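Local coordinates for tetrapyrrole methylase family protein (Chlorobaculum tepidum, PDB 3HH1) that probably methylates the 2'-hydroxyl of a cytidine ribose in 16S rRNA with S-adenosyl-L-methionine, this chain being an N-terminal piece of the enzyme, at residues Asp19-Phe23 with Arg24-Thr28. Residues are numbered along the deposited sequence; the frame is centred on the assembly and turned at random.
Sequences DDMTF and RAVNT
T22 caps the helix that begins at F23: its OG1 accepts the amide hydrogen of A25 N at 3.1 Å, with an N-H...O angle of 155°. A chi1 of 68° places OG1 between the backbone N and the carbonyl carbon, within range of A25 N; this bond, from the residue just before the helix, marks T22 as the N-cap.

Two main-chain bonds then define the helix start. V26 N donates to T22 O at 3.0 Å and N27 N to F23 O at 2.8 Å, both i to i+4. One step on, R24 O takes two donors, T28 N at 3.0 Å and T28 OG1 at 2.7 Å, which arrive from opposite faces of the carbonyl plane.

Apolar contact comes from selenomethionine M21, just ahead of the cap. Bent at chi3, its chain lays M21 CE against A25 CB at 3.7 Å, while M21 CB meets V26 CG2 at 4.0 Å; the M21 and V26 side chains cross nearly perpendicularly. At the surface, F23 and N27 run alongside each other, ring and amide planes 17° apart, with F23 CZ 3.9 Å from N27 ND2. A sulfate ion, probably from crystallisation, lies close to that amide.

The capped helix 23-31 thus follows strand 8-13, first in sequence of the parallel sheet in this N-terminal part of a tetrapyrrole methylase family protein. A25 and T28 rest on V11 and Y9 of that strand, respectively, and F50, following helix 40-49, touches M21 and V26.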
ATOM      1  N   ASP A  19      -6.429   1.045 -20.958  1.00 23.71           N
ATOM      2  CA  ASP A  19      -7.658   0.355 -21.413  1.00 23.81           C
ATOM      3  C   ASP A  19      -7.726  -1.101 -20.927  1.00 22.59           C
ATOM      4  O   ASP A  19      -8.806  -1.728 -20.986  1.00 21.50           O
ATOM      5  CB  ASP A  19      -7.801   0.440 -22.933  1.00 24.57           C
ATOM      6  CG  ASP A  19      -8.350   1.788 -23.406  1.00 28.21           C
ATOM      7  OD1 ASP A  19      -8.845   2.627 -22.584  1.00 34.25           O
ATOM      8  OD2 ASP A  19      -8.324   1.993 -24.621  1.00 34.13           O
ATOM      9  N   ASP A  20      -6.609  -1.634 -20.407  1.00 21.05           N
ATOM     10  CA  ASP A  20      -6.647  -2.963 -19.762  1.00 20.72           C
ATOM     11  C   ASP A  20      -7.154  -2.988 -18.310  1.00 19.53           C
ATOM     12  O   ASP A  20      -7.319  -4.061 -17.722  1.00 17.19           O
ATOM     13  CB  ASP A  20      -5.287  -3.659 -19.864  1.00 22.34           C
ATOM     14  CG  ASP A  20      -5.009  -4.161 -21.283  1.00 24.62           C
ATOM     15  OD1 ASP A  20      -5.980  -4.372 -22.049  1.00 30.70           O
ATOM     16  OD2 ASP A  20      -3.824  -4.327 -21.636  1.00 30.73           O
HETATM   17  N   MSE A  21      -7.412  -1.819 -17.740  1.00 17.85           N
HETATM   18  CA  MSE A  21      -8.070  -1.747 -16.439  1.00 17.50           C
HETATM   19  C   MSE A  21      -9.429  -2.392 -16.523  1.00 17.26           C
HETATM   20  O   MSE A  21     -10.082  -2.324 -17.576  1.00 16.49           O
HETATM   21  CB  MSE A  21      -8.243  -0.312 -16.002  1.00 17.97           C
HETATM   22  CG  MSE A  21      -6.922   0.325 -15.657  1.00 21.50           C
HETATM   23 SE   MSE A  21      -7.202   2.172 -14.993  0.80 27.78          SE
HETATM   24  CE  MSE A  21      -8.525   1.888 -13.620  1.00 26.86           C
ATOM     25  N   THR A  22      -9.868  -2.998 -15.423  1.00 15.30           N
ATOM     26  CA  THR A  22     -11.200  -3.603 -15.433  1.00 15.05           C
ATOM     27  C   THR A  22     -12.319  -2.582 -15.474  1.00 15.37           C
ATOM     28  O   THR A  22     -12.225  -1.444 -14.948  1.00 14.81           O
ATOM     29  CB  THR A  22     -11.440  -4.547 -14.240  1.00 15.46           C
ATOM     30  OG1 THR A  22     -11.486  -3.759 -13.045  1.00 15.54           O
ATOM     31  CG2 THR A  22     -10.368  -5.639 -14.133  1.00 15.11           C
ATOM     32  N   PHE A  23     -13.431  -3.008 -16.064  1.00 14.31           N
ATOM     33  CA  PHE A  23     -14.628  -2.197 -16.051  1.00 15.29           C
ATOM     34  C   PHE A  23     -14.992  -1.747 -14.643  1.00 15.36           C
ATOM     35  O   PHE A  23     -15.319  -0.587 -14.394  1.00 14.99           O
ATOM     36  CB  PHE A  23     -15.796  -2.951 -16.691  1.00 14.35           C
ATOM     37  CG  PHE A  23     -17.060  -2.141 -16.756  1.00 17.33           C
ATOM     38  CD1 PHE A  23     -17.290  -1.313 -17.805  1.00 18.25           C
ATOM     39  CD2 PHE A  23     -17.995  -2.196 -15.722  1.00 20.77           C
ATOM     40  CE1 PHE A  23     -18.445  -0.540 -17.874  1.00 21.03           C
ATOM     41  CE2 PHE A  23     -19.152  -1.390 -15.764  1.00 21.43           C
ATOM     42  CZ  PHE A  23     -19.363  -0.583 -16.846  1.00 22.36           C
ATOM     43  N   ARG A  24     -14.915  -2.672 -13.709  1.00 16.36           N
ATOM     44  CA  ARG A  24     -15.204  -2.377 -12.305  1.00 18.73           C
ATOM     45  C   ARG A  24     -14.374  -1.232 -11.798  1.00 17.44           C
ATOM     46  O   ARG A  24     -14.895  -0.353 -11.123  1.00 19.36           O
ATOM     47  CB  ARG A  24     -14.977  -3.609 -11.421  1.00 19.70           C
ATOM     48  CG  ARG A  24     -15.529  -3.424 -10.003  1.00 24.41           C
ATOM     49  CD  ARG A  24     -14.924  -4.406  -9.070  1.00 32.02           C
ATOM     50  NE  ARG A  24     -14.983  -5.786  -9.561  1.00 37.94           N
ATOM     51  CZ  ARG A  24     -15.871  -6.708  -9.186  1.00 42.74           C
ATOM     52  NH1 ARG A  24     -15.802  -7.926  -9.715  1.00 43.99           N
ATOM     53  NH2 ARG A  24     -16.837  -6.428  -8.307  1.00 45.88           N
ATOM     54  N   ALA A  25     -13.088  -1.235 -12.106  1.00 17.05           N
ATOM     55  CA  ALA A  25     -12.196  -0.181 -11.662  1.00 16.28           C
ATOM     56  C   ALA A  25     -12.508   1.164 -12.296  1.00 16.28           C
ATOM     57  O   ALA A  25     -12.566   2.190 -11.608  1.00 15.67           O
ATOM     58  CB  ALA A  25     -10.715  -0.575 -11.923  1.00 14.55           C
ATOM     59  N   VAL A  26     -12.760   1.179 -13.600  1.00 15.09           N
ATOM     60  CA  VAL A  26     -13.074   2.445 -14.287  1.00 15.42           C
ATOM     61  C   VAL A  26     -14.432   2.977 -13.796  1.00 16.35           C
ATOM     62  O   VAL A  26     -14.597   4.172 -13.575  1.00 16.81           O
ATOM     63  CB  VAL A  26     -13.035   2.253 -15.840  1.00 14.53           C
ATOM     64  CG1 VAL A  26     -13.420   3.528 -16.577  1.00 17.33           C
ATOM     65  CG2 VAL A  26     -11.626   1.776 -16.307  1.00 14.66           C
ATOM     66  N   ASN A  27     -15.377   2.091 -13.597  1.00 15.92           N
ATOM     67  CA  ASN A  27     -16.726   2.494 -13.182  1.00 18.20           C
ATOM     68  C   ASN A  27     -16.665   3.073 -11.773  1.00 17.15           C
ATOM     69  O   ASN A  27     -17.383   4.019 -11.459  1.00 17.25           O
ATOM     70  CB  ASN A  27     -17.655   1.324 -13.235  1.00 17.78           C
ATOM     71  CG  ASN A  27     -19.105   1.719 -13.269  1.00 23.69           C
ATOM     72  OD1 ASN A  27     -19.853   1.377 -12.383  1.00 28.30           O
ATOM     73  ND2 ASN A  27     -19.498   2.427 -14.297  1.00 25.69           N
ATOM     74  N   THR A  28     -15.809   2.488 -10.949  1.00 16.45           N
ATOM     75  CA  THR A  28     -15.587   2.985  -9.596  1.00 16.54           C
ATOM     76  C   THR A  28     -15.101   4.410  -9.610  1.00 17.31           C
ATOM     77  O   THR A  28     -15.665   5.258  -8.890  1.00 17.93           O
ATOM     78  CB  THR A  28     -14.645   2.095  -8.785  1.00 18.01           C
ATOM     79  OG1 THR A  28     -15.237   0.781  -8.703  1.00 18.99           O
ATOM     80  CG2 THR A  28     -14.430   2.699  -7.339  1.00 16.64           C
TER